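Local coordinates for protein argonaute (Methanocaldococcus jannaschii, PDB 5G5S), which uses short single-stranded DNA guides to bind and slice complementary target DNA and may defend the cell against invading genetic elements, at residues L372-D377 against I461-W466; G414-I419 against K448-D453. All coordinates share one frame; numbering follows the deposited sequence.

Contact 1: L372-D377 against I461-W466; sequences LKAIKD and ILWENW
The indole of W463 carries I375 on one face: CG1 of I375 stands 3.6 Å from the centroid of the six-membered ring and 13° off its normal, a CH-pi contact made almost squarely over the ring. A374 meets the far end of the same ring system, its CB lying 3.6 Å from CZ2 of W463, while its carbonyl O approaches CH2 of W463 at 3.2 Å from an oblique direction. At the ring edge, in the plane, sits CE3 of W466. With CG anti to the backbone N (chi1 180°), the indole of W463 extends toward helix 372-390, spanning the 7.8 Å between the CA atoms of I375 and W463. NE1 of W463 makes a weak hydrogen bond to OE2 of E371, just before helix 372-390, and I368 in the preceding loop touches both I375 and W463. The contact is buried packing within the Mid domain. It joins the first turn of helix 372-390 to the point where strand 456-462, outermost in the parallel sheet, passes into helix 463-467, with I433 of the adjacent strand 428-434 also against W463.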
loop_
_atom_site.group_PDB
_atom_site.type_symbol
_atom_site.label_atom_id
_atom_site.label_comp_id
_atom_site.label_asym_id
_atom_site.label_seq_id
_atom_site.Cartn_x
_atom_site.Cartn_y
_atom_site.Cartn_z
ATOM N N LEU A 372 -26.049 -10.658 24.914
ATOM C CA LEU A 372 -25.131 -10.397 26.036
ATOM C C LEU A 372 -24.584 -11.674 26.696
ATOM O O LEU A 372 -23.387 -11.732 26.990
ATOM C CB LEU A 372 -25.773 -9.456 27.079
ATOM C CG LEU A 372 -24.903 -9.026 28.280
ATOM C CD1 LEU A 372 -23.672 -8.217 27.841
ATOM C CD2 LEU A 372 -25.714 -8.248 29.287
ATOM N N LYS A 373 -25.454 -12.694 26.897
ATOM C CA LYS A 373 -25.112 -14.000 27.474
ATOM C C LYS A 373 -24.039 -14.718 26.633
ATOM O O LYS A 373 -23.040 -15.183 27.190
ATOM C CB LYS A 373 -26.387 -14.866 27.647
ATOM C CG LYS A 373 -26.176 -16.386 27.730
ATOM C CD LYS A 373 -25.632 -16.857 29.073
ATOM C CE LYS A 373 -25.259 -18.315 29.030
ATOM N NZ LYS A 373 -24.556 -18.737 30.269
ATOM N N ALA A 374 -24.238 -14.782 25.297
ATOM C CA ALA A 374 -23.305 -15.412 24.363
ATOM C C ALA A 374 -22.016 -14.594 24.205
ATOM O O ALA A 374 -20.945 -15.183 24.049
ATOM C CB ALA A 374 -23.977 -15.628 23.015
ATOM N N ILE A 375 -22.122 -13.243 24.261
ATOM C CA ILE A 375 -20.996 -12.302 24.166
ATOM C C ILE A 375 -20.085 -12.458 25.391
ATOM O O ILE A 375 -18.878 -12.632 25.223
ATOM C CB ILE A 375 -21.491 -10.835 23.950
ATOM C CG1 ILE A 375 -22.016 -10.633 22.512
ATOM C CG2 ILE A 375 -20.403 -9.793 24.289
ATOM C CD1 ILE A 375 -23.075 -9.515 22.343
ATOM N N LYS A 376 -20.674 -12.423 26.612
ATOM C CA LYS A 376 -19.973 -12.560 27.892
ATOM C C LYS A 376 -19.202 -13.874 27.972
ATOM O O LYS A 376 -17.992 -13.847 28.202
ATOM C CB LYS A 376 -20.946 -12.419 29.078
ATOM N N ASP A 377 -19.893 -15.010 27.711
ATOM C CA ASP A 377 -19.332 -16.364 27.719
ATOM C C ASP A 377 -18.206 -16.594 26.685
ATOM O O ASP A 377 -17.414 -17.519 26.859
ATOM C CB ASP A 377 -20.453 -17.416 27.585
ATOM C CG ASP A 377 -21.374 -17.543 28.796
ATOM O OD1 ASP A 377 -21.634 -16.512 29.465
ATOM O OD2 ASP A 377 -21.871 -18.665 29.049
ATOM N N ILE A 461 -14.047 -6.464 16.561
ATOM C CA ILE A 461 -14.388 -7.777 16.015
ATOM C C ILE A 461 -15.894 -7.822 15.714
ATOM O O ILE A 461 -16.670 -7.235 16.476
ATOM C CB ILE A 461 -13.901 -8.887 17.008
ATOM C CG1 ILE A 461 -13.438 -10.204 16.324
ATOM C CG2 ILE A 461 -14.773 -9.072 18.272
ATOM C CD1 ILE A 461 -14.495 -11.118 15.795
ATOM N N LEU A 462 -16.308 -8.460 14.595
ATOM C CA LEU A 462 -17.738 -8.562 14.266
ATOM C C LEU A 462 -18.322 -9.772 14.973
ATOM O O LEU A 462 -17.829 -10.891 14.788
ATOM C CB LEU A 462 -18.014 -8.630 12.745
ATOM C CG LEU A 462 -17.600 -7.428 11.877
ATOM C CD1 LEU A 462 -17.817 -7.733 10.409
ATOM C CD2 LEU A 462 -18.354 -6.149 12.251
ATOM N N TRP A 463 -19.348 -9.541 15.812
ATOM C CA TRP A 463 -20.007 -10.584 16.599
ATOM C C TRP A 463 -20.583 -11.735 15.783
ATOM O O TRP A 463 -20.418 -12.889 16.182
ATOM C CB TRP A 463 -21.051 -10.010 17.569
ATOM C CG TRP A 463 -21.749 -11.064 18.381
ATOM C CD1 TRP A 463 -23.077 -11.376 18.346
ATOM C CD2 TRP A 463 -21.130 -12.035 19.236
ATOM N NE1 TRP A 463 -23.333 -12.447 19.170
ATOM C CE2 TRP A 463 -22.154 -12.877 19.722
ATOM C CE3 TRP A 463 -19.805 -12.266 19.654
ATOM C CZ2 TRP A 463 -21.900 -13.920 20.619
ATOM C CZ3 TRP A 463 -19.555 -13.305 20.534
ATOM C CH2 TRP A 463 -20.593 -14.122 21.002
ATOM N N GLU A 464 -21.246 -11.424 14.645
ATOM C CA GLU A 464 -21.849 -12.419 13.745
ATOM C C GLU A 464 -20.833 -13.495 13.349
ATOM O O GLU A 464 -21.144 -14.685 13.423
ATOM C CB GLU A 464 -22.453 -11.755 12.489
ATOM C CG GLU A 464 -23.693 -10.912 12.751
ATOM C CD GLU A 464 -23.472 -9.411 12.716
ATOM O OE1 GLU A 464 -22.523 -8.927 13.377
ATOM O OE2 GLU A 464 -24.266 -8.714 12.043
ATOM N N ASN A 465 -19.611 -13.072 12.998
ATOM C CA ASN A 465 -18.520 -13.964 12.619
ATOM C C ASN A 465 -17.940 -14.739 13.816
ATOM O O ASN A 465 -17.699 -15.943 13.691
ATOM C CB ASN A 465 -17.433 -13.194 11.870
ATOM C CG ASN A 465 -17.865 -12.654 10.524
ATOM O OD1 ASN A 465 -18.521 -13.337 9.717
ATOM N ND2 ASN A 465 -17.470 -11.418 10.243
ATOM N N TRP A 466 -17.732 -14.061 14.971
ATOM C CA TRP A 466 -17.183 -14.685 16.180
ATOM C C TRP A 466 -18.114 -15.720 16.817
ATOM O O TRP A 466 -17.619 -16.692 17.387
ATOM C CB TRP A 466 -16.754 -13.627 17.211
ATOM C CG TRP A 466 -15.686 -14.077 18.174
ATOM C CD1 TRP A 466 -14.819 -15.120 18.016
ATOM C CD2 TRP A 466 -15.346 -13.460 19.427
ATOM N NE1 TRP A 466 -13.985 -15.213 19.108
ATOM C CE2 TRP A 466 -14.282 -14.203 19.985
ATOM C CE3 TRP A 466 -15.858 -12.366 20.146
ATOM C CZ2 TRP A 466 -13.720 -13.887 21.228
ATOM C CZ3 TRP A 466 -15.296 -12.052 21.374
ATOM C CH2 TRP A 466 -14.242 -12.808 21.904
#

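Contact 2: G414-I419 against K448-D453; sequences GIIKEI and KKQLFD
I416 packs against Q450 and L451 where helices 412-420 and 442-452 lie side by side on the parallel sheet of the Mid domain, a Rossmann-like alpha/beta sheet built from beta-alpha-beta crossovers, of which these are two crossover helices. The apolar part of the contact rests on the CD1 methyl of I416. It lies 3.7 Å from CD1 of L451, the two side chains crossing at a slant, and 3.8 Å from CB of Q450. The CA atoms of I416 and L451 are 7.0 Å apart, close enough for these short branches to span the gap. L451 also rests on L363 of strand 357-365 and on I456 and S458 of strand 456-462, seating the pair on the sheet. Its side chain lies about 9 Å from those of Q459, seen as a ligand of a divalent metal cation, and K485, an inferred one. A polar group joins from Q450, whose side chain runs across that of I416 at about a right angle and is extended beyond CG. I416 CG1 lies anti to its own carbonyl carbon (chi1 -61°), beside the backbone N, and there meets the amide end of Q450. This approach is van der Waals in kind, with OE1 of Q450 3.4 Å from CG1 of I416.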
loop_
_atom_site.group_PDB
_atom_site.type_symbol
_atom_site.label_atom_id
_atom_site.label_comp_id
_atom_site.label_asym_id
_atom_site.label_seq_id
_atom_site.Cartn_x
_atom_site.Cartn_y
_atom_site.Cartn_z
ATOM N N GLY A 414 -20.028 10.445 22.804
ATOM C CA GLY A 414 -20.739 10.151 24.045
ATOM C C GLY A 414 -20.007 9.158 24.928
ATOM O O GLY A 414 -19.737 9.455 26.094
ATOM N N ILE A 415 -19.650 7.980 24.368
ATOM C CA ILE A 415 -18.917 6.935 25.094
ATOM C C ILE A 415 -17.454 7.321 25.407
ATOM O O ILE A 415 -16.920 6.852 26.409
ATOM C CB ILE A 415 -19.102 5.514 24.474
ATOM C CG1 ILE A 415 -19.427 4.411 25.532
ATOM C CG2 ILE A 415 -18.031 5.127 23.461
ATOM C CD1 ILE A 415 -18.293 3.909 26.506
ATOM N N ILE A 416 -16.828 8.195 24.580
ATOM C CA ILE A 416 -15.458 8.695 24.801
ATOM C C ILE A 416 -15.437 9.576 26.076
ATOM O O ILE A 416 -14.509 9.462 26.880
ATOM C CB ILE A 416 -14.863 9.408 23.531
ATOM C CG1 ILE A 416 -14.756 8.464 22.300
ATOM C CG2 ILE A 416 -13.526 10.130 23.805
ATOM C CD1 ILE A 416 -13.816 7.230 22.418
ATOM N N LYS A 417 -16.495 10.397 26.282
ATOM C CA LYS A 417 -16.661 11.271 27.453
ATOM C C LYS A 417 -16.836 10.465 28.750
ATOM O O LYS A 417 -16.450 10.936 29.820
ATOM C CB LYS A 417 -17.838 12.235 27.251
ATOM N N GLU A 418 -17.403 9.247 28.641
ATOM C CA GLU A 418 -17.620 8.310 29.745
ATOM C C GLU A 418 -16.291 7.653 30.174
ATOM O O GLU A 418 -16.071 7.470 31.373
ATOM C CB GLU A 418 -18.643 7.242 29.324
ATOM C CG GLU A 418 -19.316 6.516 30.476
ATOM C CD GLU A 418 -20.468 5.611 30.078
ATOM O OE1 GLU A 418 -21.293 6.027 29.233
ATOM O OE2 GLU A 418 -20.568 4.498 30.642
ATOM N N ILE A 419 -15.415 7.301 29.193
ATOM C CA ILE A 419 -14.104 6.671 29.426
ATOM C C ILE A 419 -13.101 7.686 30.001
ATOM O O ILE A 419 -12.405 7.359 30.966
ATOM C CB ILE A 419 -13.528 5.979 28.143
ATOM C CG1 ILE A 419 -14.553 5.064 27.412
ATOM C CG2 ILE A 419 -12.186 5.267 28.414
ATOM C CD1 ILE A 419 -14.728 3.613 27.908
ATOM N N LYS A 448 -11.703 3.430 17.758
ATOM C CA LYS A 448 -10.326 3.000 18.049
ATOM C C LYS A 448 -9.339 4.163 18.163
ATOM O O LYS A 448 -8.537 4.209 19.103
ATOM C CB LYS A 448 -9.831 2.010 17.002
ATOM C CG LYS A 448 -10.531 0.666 17.062
ATOM C CD LYS A 448 -9.701 -0.427 16.388
ATOM C CE LYS A 448 -9.638 -0.329 14.886
ATOM N NZ LYS A 448 -8.984 -1.530 14.303
ATOM N N LYS A 449 -9.401 5.076 17.186
ATOM C CA LYS A 449 -8.566 6.262 17.069
ATOM C C LYS A 449 -8.708 7.167 18.302
ATOM O O LYS A 449 -7.707 7.465 18.951
ATOM C CB LYS A 449 -8.904 6.998 15.762
ATOM C CG LYS A 449 -8.067 8.232 15.477
ATOM C CD LYS A 449 -8.435 8.818 14.132
ATOM C CE LYS A 449 -9.583 9.798 14.166
ATOM N NZ LYS A 449 -10.145 10.024 12.807
ATOM N N GLN A 450 -9.950 7.561 18.626
ATOM C CA GLN A 450 -10.314 8.409 19.771
ATOM C C GLN A 450 -10.012 7.752 21.119
ATOM O O GLN A 450 -9.760 8.456 22.097
ATOM C CB GLN A 450 -11.790 8.837 19.698
ATOM C CG GLN A 450 -12.085 9.853 18.594
ATOM C CD GLN A 450 -13.411 10.556 18.768
ATOM O OE1 GLN A 450 -14.404 9.985 19.232
ATOM N NE2 GLN A 450 -13.458 11.820 18.370
ATOM N N LEU A 451 -10.069 6.409 21.165
ATOM C CA LEU A 451 -9.758 5.577 22.326
ATOM C C LEU A 451 -8.252 5.668 22.587
ATOM O O LEU A 451 -7.852 5.809 23.738
ATOM C CB LEU A 451 -10.147 4.116 22.024
ATOM C CG LEU A 451 -11.068 3.347 22.980
ATOM C CD1 LEU A 451 -12.111 4.225 23.623
ATOM C CD2 LEU A 451 -11.736 2.203 22.253
ATOM N N PHE A 452 -7.421 5.618 21.517
ATOM C CA PHE A 452 -5.961 5.724 21.626
ATOM C C PHE A 452 -5.470 7.107 22.109
ATOM O O PHE A 452 -4.421 7.187 22.755
ATOM C CB PHE A 452 -5.249 5.273 20.342
ATOM C CG PHE A 452 -3.749 5.267 20.502
ATOM C CD1 PHE A 452 -3.117 4.262 21.223
ATOM C CD2 PHE A 452 -2.978 6.327 20.031
ATOM C CE1 PHE A 452 -1.740 4.298 21.439
ATOM C CE2 PHE A 452 -1.609 6.386 20.289
ATOM C CZ PHE A 452 -0.995 5.362 20.973
ATOM N N ASP A 453 -6.228 8.180 21.810
ATOM C CA ASP A 453 -5.927 9.538 22.263
ATOM C C ASP A 453 -5.983 9.612 23.803
ATOM O O ASP A 453 -5.362 10.492 24.400
ATOM C CB ASP A 453 -6.926 10.537 21.658
ATOM C CG ASP A 453 -6.546 11.102 20.303
ATOM O OD1 ASP A 453 -5.384 10.899 19.872
ATOM O OD2 ASP A 453 -7.389 11.802 19.699
#

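Overall arrangement
From the N terminus, the chain passes through the N-terminal and PAZ domains before the Mid domain, where strand 357-365 leads to helix 372-390, the first partner of contact 1. Strand 397-407 and helix 412-420 follow, then strand 428-434 and helix 442-452, which packs on helix 412-420 in contact 2 and closes a loop of 28 residues. Strand 456-462 comes next and runs into helix 463-467, where contact 1 closes a loop of 83 residues. Contact 2 is thus nested inside the loop closed by contact 1. Their centres are 21 Å apart and their nearest atoms about 7 Å, without touching. Together they tie four helices to one parallel sheet, whose strand 456-462 ends in the region that binds the guide's 5'-phosphorylated end.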